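Local coordinates for protein aminopeptidase C (Lactobacillus rhamnosus, PDB 4K7C) that probably removes residues from the N-termini of peptides as a papain-like cysteine aminopeptidase of the bleomycin hydrolase type, at residues Thr38-Asp43 with Asn335-Asp340; Leu94-Thr99 with Val155-Met160; Glu113-Thr118 with Val185-Leu190; Ile264-Ala269 with Glu353-Gly358. One frame throughout, in Å; residues are numbered along the deposited sequence.

Contact 1. Residues Thr38-Asp43 with Asn335-Asp340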
# COMPACT_ATOMS: atom_id res chain seq x y z
N THR A 38 -19.80 -17.65 -0.21
CA THR A 38 -20.20 -19.04 -0.55
C THR A 38 -21.51 -19.09 -1.35
O THR A 38 -21.67 -19.75 -2.33
CB THR A 38 -20.25 -19.94 0.73
OG1 THR A 38 -18.95 -19.93 1.33
CG2 THR A 38 -20.66 -21.34 0.29
N ALA A 39 -22.45 -18.26 -0.97
CA ALA A 39 -23.79 -18.23 -1.51
C ALA A 39 -24.07 -17.37 -2.72
O ALA A 39 -25.15 -17.48 -3.27
CB ALA A 39 -24.73 -17.77 -0.41
N GLU A 40 -23.11 -16.53 -3.13
CA GLU A 40 -23.38 -15.50 -4.16
C GLU A 40 -23.51 -16.22 -5.54
O GLU A 40 -22.81 -17.20 -5.84
CB GLU A 40 -22.33 -14.42 -4.12
CG GLU A 40 -22.72 -13.27 -5.04
CD GLU A 40 -22.05 -11.94 -4.71
OE1 GLU A 40 -21.37 -11.89 -3.65
OE2 GLU A 40 -22.32 -10.96 -5.50
N ASN A 41 -24.51 -15.77 -6.27
CA ASN A 41 -25.07 -16.42 -7.45
C ASN A 41 -24.80 -15.61 -8.71
O ASN A 41 -25.39 -14.52 -8.95
CB ASN A 41 -26.54 -16.50 -7.18
CG ASN A 41 -27.33 -17.13 -8.29
OD1 ASN A 41 -26.83 -17.73 -9.25
ND2 ASN A 41 -28.57 -16.92 -8.20
N THR A 42 -23.99 -16.19 -9.56
CA THR A 42 -23.63 -15.59 -10.82
C THR A 42 -24.85 -15.45 -11.76
O THR A 42 -24.88 -14.54 -12.56
CB THR A 42 -22.51 -16.37 -11.43
OG1 THR A 42 -21.38 -16.18 -10.60
CG2 THR A 42 -22.18 -15.87 -12.80
N ASP A 43 -25.87 -16.27 -11.63
CA ASP A 43 -27.12 -16.08 -12.45
C ASP A 43 -27.76 -14.68 -12.22
O ASP A 43 -28.34 -14.06 -13.11
CB ASP A 43 -28.18 -17.10 -12.15
CG ASP A 43 -27.74 -18.56 -12.51
OD1 ASP A 43 -26.71 -18.73 -13.16
OD2 ASP A 43 -28.40 -19.52 -12.07
N ASN A 335 -32.16 -12.78 -5.70
CA ASN A 335 -31.39 -13.93 -6.19
C ASN A 335 -29.85 -13.81 -6.04
O ASN A 335 -29.15 -14.80 -6.39
CB ASN A 335 -31.73 -14.30 -7.68
CG ASN A 335 -33.19 -14.69 -7.86
OD1 ASN A 335 -33.87 -14.32 -8.92
ND2 ASN A 335 -33.70 -15.41 -6.92
N ILE A 336 -29.35 -12.70 -5.51
CA ILE A 336 -27.89 -12.49 -5.45
C ILE A 336 -27.20 -13.51 -4.58
O ILE A 336 -26.05 -13.89 -4.88
CB ILE A 336 -27.48 -11.02 -5.20
CG1 ILE A 336 -26.01 -10.83 -5.42
CG2 ILE A 336 -27.80 -10.61 -3.74
CD1 ILE A 336 -25.53 -11.10 -6.82
N TYR A 337 -27.90 -13.99 -3.55
CA TYR A 337 -27.43 -15.09 -2.71
C TYR A 337 -28.45 -16.17 -2.72
O TYR A 337 -29.63 -15.88 -2.83
CB TYR A 337 -27.21 -14.67 -1.27
CG TYR A 337 -26.27 -13.48 -1.11
CD1 TYR A 337 -24.93 -13.56 -1.44
CD2 TYR A 337 -26.73 -12.26 -0.61
CE1 TYR A 337 -24.09 -12.47 -1.26
CE2 TYR A 337 -25.92 -11.15 -0.43
CZ TYR A 337 -24.58 -11.23 -0.77
OH TYR A 337 -23.76 -10.17 -0.63
N LYS A 338 -28.00 -17.42 -2.59
CA LYS A 338 -28.94 -18.54 -2.38
C LYS A 338 -28.64 -19.20 -1.07
O LYS A 338 -28.08 -20.31 -0.99
CB LYS A 338 -28.84 -19.52 -3.52
CG LYS A 338 -29.34 -18.96 -4.80
CD LYS A 338 -30.87 -18.76 -4.84
CE LYS A 338 -31.45 -18.35 -6.16
NZ LYS A 338 -32.94 -18.12 -6.08
N LYS A 339 -28.95 -18.46 -0.00
CA LYS A 339 -28.71 -18.97 1.33
C LYS A 339 -29.57 -20.14 1.74
O LYS A 339 -29.07 -21.07 2.35
CB LYS A 339 -28.80 -17.87 2.39
CG LYS A 339 -27.78 -16.81 2.18
CD LYS A 339 -28.16 -15.51 2.87
CE LYS A 339 -27.09 -14.46 2.69
NZ LYS A 339 -27.60 -13.14 3.17
N ASP A 340 -30.84 -20.14 1.34
CA ASP A 340 -31.77 -21.23 1.72
C ASP A 340 -31.22 -22.54 1.16
O ASP A 340 -31.16 -23.54 1.85
CB ASP A 340 -33.21 -21.00 1.23
CG ASP A 340 -33.80 -19.60 1.58
OD1 ASP A 340 -33.10 -18.53 1.43
OD2 ASP A 340 -35.02 -19.58 1.96
O HOH W 1 -21.27 -9.91 -1.61
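Glu-40 and Tyr-337 face each other in a single backbone bridge whose two bonds are made by the residues on either side. Lys-338 N reaches Ala-39 O at 2.9 Å, and Asn-41 N reaches Ile-336 O at 2.8 Å; each donor stands above the plane of its carbonyl. Ile-336 O also takes a CA-H...O contact from Glu-40 CA at 3.2 Å. A third bond comes from a side chain: with CG anti to its backbone N (chi1 179°), Asn-41 sends ND2 to Asn-335 O at 2.8 Å, in the plane of both amide and carbonyl. The other branch of the same amide, OD1, accepts from Asp-43 N, making Asn-41 the N-cap of helix 42-47. The bridge, an antiparallel non-hydrogen-bonded pair, lies in the break between helix 23-39 and helix 42-47, and Lys-338 sits at the N-cap position of helix 339-343. Glu-40 runs extended alongside Ile-336, OE2 lying 3.5 Å from Ile-336 CD1, and crosses the Tyr-337 ring obliquely, its carboxylate plane turned 75° from the ring. One water donates to both Glu-40 OE1 and Tyr-337 OH, joining the two tips. Further out, Tyr-337 OH is bonded to Ser-325 O, and Asp-326 brings a like charge close to Glu-40 OE2. Lys-28 of a second subunit packs on Asn-41 and Lys-338.

Contact 2. Residues Leu94-Thr99 with Val155-Met160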
# COMPACT_ATOMS: atom_id res chain seq x y z
N LEU A 94 -24.88 20.34 -4.91
CA LEU A 94 -25.32 21.19 -3.81
C LEU A 94 -24.62 20.78 -2.53
O LEU A 94 -24.22 19.58 -2.40
CB LEU A 94 -26.83 21.08 -3.65
CG LEU A 94 -27.65 21.54 -4.87
CD1 LEU A 94 -29.11 20.99 -4.96
CD2 LEU A 94 -27.62 23.07 -4.97
N SER A 95 -24.56 21.71 -1.57
CA SER A 95 -23.90 21.46 -0.31
C SER A 95 -24.73 20.55 0.61
O SER A 95 -25.71 20.96 1.19
CB SER A 95 -23.63 22.75 0.42
OG SER A 95 -23.03 22.60 1.63
N GLN A 96 -24.23 19.33 0.79
CA GLN A 96 -24.83 18.47 1.85
C GLN A 96 -24.47 18.86 3.27
O GLN A 96 -25.16 18.46 4.16
CB GLN A 96 -24.47 17.00 1.57
CG GLN A 96 -24.67 16.61 0.13
CD GLN A 96 -23.48 16.74 -0.73
OE1 GLN A 96 -22.46 17.37 -0.36
NE2 GLN A 96 -23.61 16.24 -1.99
N ASN A 97 -23.39 19.61 3.47
CA ASN A 97 -23.01 20.09 4.76
C ASN A 97 -24.05 21.18 5.21
O ASN A 97 -24.39 21.21 6.37
CB ASN A 97 -21.64 20.63 4.76
CG ASN A 97 -21.12 20.88 6.16
OD1 ASN A 97 -21.63 20.31 7.15
ND2 ASN A 97 -20.08 21.64 6.25
N TYR A 98 -24.51 22.00 4.28
CA TYR A 98 -25.50 23.06 4.54
C TYR A 98 -26.74 22.47 5.21
O TYR A 98 -27.13 22.93 6.28
CB TYR A 98 -25.82 23.89 3.27
CG TYR A 98 -26.66 25.13 3.55
CD1 TYR A 98 -26.11 26.31 4.07
CD2 TYR A 98 -28.01 25.08 3.34
CE1 TYR A 98 -26.92 27.43 4.32
CE2 TYR A 98 -28.83 26.18 3.66
CZ TYR A 98 -28.26 27.34 4.08
OH TYR A 98 -29.09 28.47 4.33
N THR A 99 -27.31 21.41 4.60
CA THR A 99 -28.49 20.77 5.16
C THR A 99 -28.15 20.07 6.44
O THR A 99 -28.95 20.04 7.37
CB THR A 99 -29.14 19.77 4.17
OG1 THR A 99 -28.10 19.01 3.50
CG2 THR A 99 -29.94 20.48 3.14
N VAL A 155 -27.40 25.94 -0.97
CA VAL A 155 -26.25 26.53 -1.61
C VAL A 155 -25.45 25.49 -2.45
O VAL A 155 -25.51 24.28 -2.15
CB VAL A 155 -25.32 27.24 -0.61
CG1 VAL A 155 -26.09 28.28 0.19
CG2 VAL A 155 -24.57 26.28 0.31
N PRO A 156 -24.70 25.96 -3.44
CA PRO A 156 -23.71 25.11 -4.09
C PRO A 156 -22.76 24.50 -3.07
O PRO A 156 -22.38 25.09 -2.08
CB PRO A 156 -22.95 26.09 -4.96
CG PRO A 156 -23.93 27.17 -5.26
CD PRO A 156 -24.54 27.37 -3.91
N LYS A 157 -22.30 23.31 -3.38
CA LYS A 157 -21.28 22.66 -2.60
C LYS A 157 -20.03 23.50 -2.38
O LYS A 157 -19.52 23.58 -1.27
CB LYS A 157 -20.96 21.26 -3.22
CG LYS A 157 -20.15 20.39 -2.22
CD LYS A 157 -19.59 19.17 -2.91
CE LYS A 157 -18.84 18.29 -1.99
NZ LYS A 157 -19.83 17.92 -0.91
N SER A 158 -19.54 24.17 -3.40
CA SER A 158 -18.37 25.04 -3.28
C SER A 158 -18.53 26.14 -2.28
O SER A 158 -17.56 26.63 -1.80
CB SER A 158 -18.00 25.68 -4.63
OG SER A 158 -19.04 26.53 -5.08
N VAL A 159 -19.78 26.49 -1.94
CA VAL A 159 -20.06 27.62 -1.06
C VAL A 159 -20.13 27.24 0.41
O VAL A 159 -19.87 28.11 1.30
CB VAL A 159 -21.37 28.30 -1.55
CG1 VAL A 159 -21.84 29.37 -0.58
CG2 VAL A 159 -21.16 28.95 -2.91
N MSE A 160 -20.43 25.99 0.71
CA MSE A 160 -20.33 25.42 2.05
C MSE A 160 -19.74 23.99 1.92
O MSE A 160 -20.49 23.00 1.88
CB MSE A 160 -21.59 25.33 2.86
CG MSE A 160 -21.13 25.17 4.26
SE MSE A 160 -22.66 25.19 5.52
CE MSE A 160 -21.74 25.20 7.23
O HOH W 2 -21.03 19.95 1.49
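Leu-94 and Pro-156 form a single backbone bridge just ahead of helix 96-117, and Ser-95 is that helix's N-cap. Among the polar contacts, Ser-95 N gives an almost straight bond (171°) to Val-155 O at 2.8 Å, in the carbonyl plane. The Ser-95 hydroxyl, anti to its backbone N, works both ways: OG donates along a lone pair of Met-160 O at 2.6 Å and accepts the capping bond from Tyr-98 N. An alanine in place of this serine would lose both bonds and is likely to loosen the loop 155-160 from the start of the helix. Lys-157, bent only at its last torsion, brings NZ to Gln-96 OE1 at 2.7 Å, in the plane of the amide carbonyl; Glu-93 and Glu-162 add long, weak ion pairs to the same NZ. A water bridges Asn-97 N and Met-160 O. The apolar contacts gather round Tyr-98, whose ring has Val-155 CG1 over one face, 4.3 Å above the plane and nearer the ring's margin than its centre, while Val-155 CG2 wedges between Tyr-98 CB, at 4.0 Å, and Ser-95 CB. The ring's hydroxyl is bonded to Tyr-152 O. Met-160, introduced as selenomethionine for the structure determination, runs extended across Tyr-98 in a Met-aromatic contact: its SE sits at the ring edge, 5.2 Å from the centroid and 3.9 Å from Tyr-98 CD1.

Contact 3. Residues Glu113-Thr118 with Val185-Leu190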
# COMPACT_ATOMS: atom_id res chain seq x y z
N GLU A 113 -37.74 20.28 22.96
CA GLU A 113 -39.20 20.46 23.02
C GLU A 113 -39.84 19.11 23.36
O GLU A 113 -40.86 19.04 24.11
CB GLU A 113 -39.75 21.07 21.73
CG GLU A 113 -39.41 22.56 21.59
CD GLU A 113 -40.08 23.39 22.68
OE1 GLU A 113 -41.27 23.03 22.99
OE2 GLU A 113 -39.46 24.34 23.22
N ASN A 114 -39.28 18.04 22.84
CA ASN A 114 -39.76 16.68 23.21
C ASN A 114 -39.54 16.32 24.65
O ASN A 114 -40.42 15.68 25.30
CB ASN A 114 -39.22 15.60 22.26
CG ASN A 114 -40.00 15.54 20.96
OD1 ASN A 114 -41.16 15.93 20.91
ND2 ASN A 114 -39.37 15.04 19.88
N VAL A 115 -38.40 16.73 25.20
CA VAL A 115 -38.10 16.54 26.57
C VAL A 115 -39.06 17.36 27.47
O VAL A 115 -39.52 16.84 28.52
CB VAL A 115 -36.65 17.01 26.92
CG1 VAL A 115 -36.42 17.01 28.38
CG2 VAL A 115 -35.63 16.04 26.29
N LEU A 116 -39.31 18.60 27.09
CA LEU A 116 -40.28 19.45 27.81
C LEU A 116 -41.70 18.77 27.82
O LEU A 116 -42.32 18.66 28.87
CB LEU A 116 -40.29 20.86 27.24
CG LEU A 116 -39.03 21.60 27.68
CD1 LEU A 116 -38.92 22.93 26.97
CD2 LEU A 116 -38.95 21.84 29.17
N LYS A 117 -42.14 18.32 26.67
CA LYS A 117 -43.41 17.75 26.51
C LYS A 117 -43.59 16.46 27.30
O LYS A 117 -44.67 16.17 27.69
CB LYS A 117 -43.71 17.46 25.06
CG LYS A 117 -44.32 18.64 24.33
CD LYS A 117 -44.18 18.53 22.82
CE LYS A 117 -44.84 17.27 22.27
NZ LYS A 117 -44.77 17.29 20.78
N THR A 118 -42.51 15.75 27.59
CA THR A 118 -42.60 14.47 28.30
C THR A 118 -42.01 14.60 29.66
O THR A 118 -41.77 13.62 30.34
CB THR A 118 -41.88 13.35 27.47
OG1 THR A 118 -40.53 13.74 27.25
CG2 THR A 118 -42.61 13.09 26.16
N VAL A 185 -31.46 16.59 31.47
CA VAL A 185 -31.49 16.58 32.94
C VAL A 185 -31.98 17.91 33.53
O VAL A 185 -32.86 17.97 34.40
CB VAL A 185 -30.11 16.30 33.56
CG1 VAL A 185 -30.25 16.21 35.06
CG2 VAL A 185 -29.49 14.98 33.08
N THR A 186 -31.40 18.99 33.01
CA THR A 186 -31.63 20.33 33.50
C THR A 186 -33.09 20.71 33.17
O THR A 186 -33.81 21.26 34.03
CB THR A 186 -30.70 21.33 32.79
OG1 THR A 186 -29.32 20.97 33.04
CG2 THR A 186 -30.93 22.71 33.24
N LEU A 187 -33.54 20.39 31.98
CA LEU A 187 -34.92 20.71 31.53
C LEU A 187 -35.99 19.98 32.36
O LEU A 187 -37.02 20.61 32.84
CB LEU A 187 -35.14 20.48 30.05
CG LEU A 187 -34.42 21.38 29.03
CD1 LEU A 187 -34.66 20.83 27.62
CD2 LEU A 187 -34.88 22.81 29.11
N ARG A 188 -35.79 18.67 32.60
CA ARG A 188 -36.71 17.94 33.50
C ARG A 188 -36.74 18.51 34.92
O ARG A 188 -37.84 18.58 35.56
CB ARG A 188 -36.46 16.40 33.48
CG ARG A 188 -36.80 15.74 32.13
CD ARG A 188 -36.55 14.20 32.08
NE ARG A 188 -37.26 13.46 33.15
CZ ARG A 188 -38.47 12.94 33.03
NH1 ARG A 188 -39.12 12.99 31.90
NH2 ARG A 188 -39.02 12.28 34.08
N LYS A 189 -35.59 18.90 35.40
CA LYS A 189 -35.47 19.50 36.70
C LYS A 189 -36.26 20.83 36.80
O LYS A 189 -37.04 21.04 37.72
CB LYS A 189 -34.02 19.77 37.05
CG LYS A 189 -33.94 19.92 38.54
CD LYS A 189 -32.77 20.63 39.10
CE LYS A 189 -32.81 20.33 40.62
NZ LYS A 189 -32.66 21.60 41.38
N LEU A 190 -36.04 21.72 35.85
CA LEU A 190 -36.84 22.94 35.70
C LEU A 190 -38.34 22.66 35.73
O LEU A 190 -39.05 23.32 36.49
CB LEU A 190 -36.46 23.69 34.41
CG LEU A 190 -35.12 24.42 34.46
CD1 LEU A 190 -34.67 24.78 33.06
CD2 LEU A 190 -35.14 25.69 35.28
O HOH W 3 -38.64 14.33 29.31
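From CB the chain of Arg-188 turns so that CG is anti to the carbonyl carbon, and CG rests 4.0 Å from Val-115 CG1. Beyond CG the chain continues straight and then bends at chi3 (55°), which swings the guanidinium toward the end of the facing helix. There NH1 makes a weak hydrogen bond to Thr-118 O at 3.1 Å, the N-H...O angle being only 120°. The same NH1 donates to a water in the guanidinium plane, and that water donates in turn to Val-115 O and Thr-118 OG1. NH2, at the other branch, is bonded to Gln-121 O. The setting is a helix pair: the segments of helix 96-117 and helix 170-192 run the same way, their axes 9.3 Å apart and inclined at 35°. Thr-118 is the first residue past the end of helix 96-117, and its hydroxyl donates back along a lone pair of Asn-114 O. Next to Arg-188, on the same Val-115 methyl, Leu-187 CB is touched by Val-115 CG1 and by Leu-116 CD2, at 4.1 Å from each, the side chains crossing at about right angles. Ile-200 of helix 197-219 packs on Leu-116, and Tyr-357 of a fifth subunit packs on Arg-188.

Contact 4. Residues Ile264-Ala269 with Glu353-Gly358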
# COMPACT_ATOMS: atom_id res chain seq x y z
N ILE A 264 -45.69 5.36 0.98
CA ILE A 264 -45.08 4.15 1.59
C ILE A 264 -45.81 2.93 1.13
O ILE A 264 -46.93 3.04 0.61
CB ILE A 264 -44.99 4.22 3.13
CG1 ILE A 264 -46.36 4.30 3.82
CG2 ILE A 264 -44.09 5.35 3.51
CD1 ILE A 264 -46.37 4.24 5.34
N ASN A 265 -45.18 1.75 1.32
CA ASN A 265 -45.83 0.47 1.13
C ASN A 265 -45.47 -0.35 2.35
O ASN A 265 -44.38 -0.95 2.40
CB ASN A 265 -45.35 -0.23 -0.12
CG ASN A 265 -45.93 -1.58 -0.27
OD1 ASN A 265 -45.23 -2.59 -0.31
ND2 ASN A 265 -47.28 -1.62 -0.37
N ALA A 266 -46.35 -0.32 3.34
CA ALA A 266 -46.16 -1.02 4.56
C ALA A 266 -47.44 -1.92 4.75
O ALA A 266 -48.49 -1.44 5.20
CB ALA A 266 -45.98 -0.04 5.63
N PRO A 267 -47.37 -3.17 4.29
CA PRO A 267 -48.57 -3.97 4.12
C PRO A 267 -49.00 -4.68 5.42
O PRO A 267 -49.26 -5.88 5.44
CB PRO A 267 -48.17 -4.96 3.06
CG PRO A 267 -46.67 -5.16 3.30
CD PRO A 267 -46.20 -3.77 3.59
N THR A 268 -49.08 -3.94 6.48
CA THR A 268 -49.36 -4.50 7.79
C THR A 268 -50.78 -4.17 8.18
O THR A 268 -51.43 -3.27 7.60
CB THR A 268 -48.34 -4.05 8.82
OG1 THR A 268 -48.24 -2.63 8.85
CG2 THR A 268 -46.95 -4.70 8.53
N ALA A 269 -51.31 -4.93 9.12
CA ALA A 269 -52.75 -4.81 9.45
C ALA A 269 -53.13 -3.45 10.07
O ALA A 269 -54.26 -3.00 9.90
CB ALA A 269 -53.15 -5.95 10.37
N GLU A 353 -44.47 -9.54 7.74
CA GLU A 353 -43.78 -10.22 8.88
C GLU A 353 -42.42 -9.55 9.15
O GLU A 353 -42.06 -9.38 10.32
CB GLU A 353 -43.56 -11.67 8.58
CG GLU A 353 -44.84 -12.47 8.58
CD GLU A 353 -44.70 -13.85 8.01
OE1 GLU A 353 -43.73 -14.18 7.29
OE2 GLU A 353 -45.61 -14.66 8.25
N ARG A 354 -41.63 -9.21 8.10
CA ARG A 354 -40.35 -8.57 8.39
C ARG A 354 -40.47 -7.23 9.12
O ARG A 354 -39.74 -6.95 10.02
CB ARG A 354 -39.54 -8.36 7.13
CG ARG A 354 -39.12 -9.61 6.42
CD ARG A 354 -38.02 -9.28 5.41
NE ARG A 354 -37.86 -10.28 4.38
CZ ARG A 354 -38.59 -10.38 3.28
NH1 ARG A 354 -39.48 -9.42 2.90
NH2 ARG A 354 -38.28 -11.36 2.46
N LEU A 355 -41.51 -6.45 8.80
CA LEU A 355 -41.77 -5.21 9.55
C LEU A 355 -42.16 -5.49 10.95
O LEU A 355 -41.65 -4.85 11.85
CB LEU A 355 -42.89 -4.34 8.84
CG LEU A 355 -42.43 -3.78 7.45
CD1 LEU A 355 -43.51 -3.21 6.57
CD2 LEU A 355 -41.40 -2.68 7.67
N ASP A 356 -43.22 -6.31 11.11
CA ASP A 356 -43.81 -6.58 12.39
C ASP A 356 -42.79 -7.21 13.32
O ASP A 356 -42.88 -7.04 14.54
CB ASP A 356 -45.06 -7.49 12.28
CG ASP A 356 -46.30 -6.77 11.78
OD1 ASP A 356 -46.36 -5.53 11.79
OD2 ASP A 356 -47.17 -7.47 11.32
N TYR A 357 -41.88 -8.04 12.78
CA TYR A 357 -40.97 -8.79 13.65
C TYR A 357 -39.59 -8.17 13.68
O TYR A 357 -38.70 -8.76 14.26
CB TYR A 357 -40.89 -10.28 13.22
CG TYR A 357 -42.08 -11.06 13.76
CD1 TYR A 357 -41.94 -11.91 14.91
CD2 TYR A 357 -43.32 -10.90 13.21
CE1 TYR A 357 -43.02 -12.55 15.40
CE2 TYR A 357 -44.42 -11.52 13.75
CZ TYR A 357 -44.25 -12.38 14.83
OH TYR A 357 -45.32 -13.07 15.39
N GLY A 358 -39.42 -6.92 13.19
CA GLY A 358 -38.12 -6.24 13.43
C GLY A 358 -36.95 -6.65 12.55
O GLY A 358 -35.79 -6.25 12.77
O HOH W 4 -49.67 -7.03 9.97
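Leu-355 lays its CD1 methyl against the loop after strand 260-264, 4.0 Å from Ala-266 CA and 4.1 Å from Pro-267 CD. Its CG lies anti to the carbonyl carbon (chi1 -67°); the side chain crosses the proline at about a right angle, and its CB touches Thr-268 CG2 at 4.1 Å. Tyr-409 and Met-442 also pack on this leucine. The same threonine methyl is the apolar neighbour of Asp-356: OD1 lies 3.4 Å from Thr-268 CG2, the two side chains passing antiparallel. Thr-268 OG1, flanked by both backbone N and carbonyl carbon (chi1 54°), is bonded instead to Asp-270 OD1. The polar link is made by water, which accepts from Ala-269 N at 2.8 Å and donates to Asp-356 OD2 at 2.9 Å. A bound glycerol, probably from the crystallisation liquor, is hydrogen-bonded to that same carboxylate oxygen, and Leu-123 of a fifth subunit packs on Asp-356. An alanine in place of this aspartate would remove the acceptor of this water and would probably leave the loop at Ala-269 less firmly tied to the helix. The loop turns sharply at Pro-267, the centre of an inverse gamma turn, and the contact joins it to the C-terminal end of helix 351-356, which closes in a Schellman motif with Gly-358, at positive phi, as its C-prime residue.

Overall arrangement
From the N terminus, the break after helix 23-39 opens contact 1, which closes only when Asn-335-Asp-340 arrives, 292 residues later. Contacts 2 and 3 are nested inside that long loop. Both use helix 96-117, one at its start and the other at its end, and they cross because 155-160 falls between the two segments of contact 3; contact 2 ties that helix to the loop after helix 142-152 and contact 3 to helix 170-192. Contact 4 opens after both have closed and crosses contact 1, its second segment lying on helix 351-356, the next helix after 339-343. It joins that helix to the loop between strand 260-264 and strand 275-279. Contacts 3 and 4 both touch the fifth subunit.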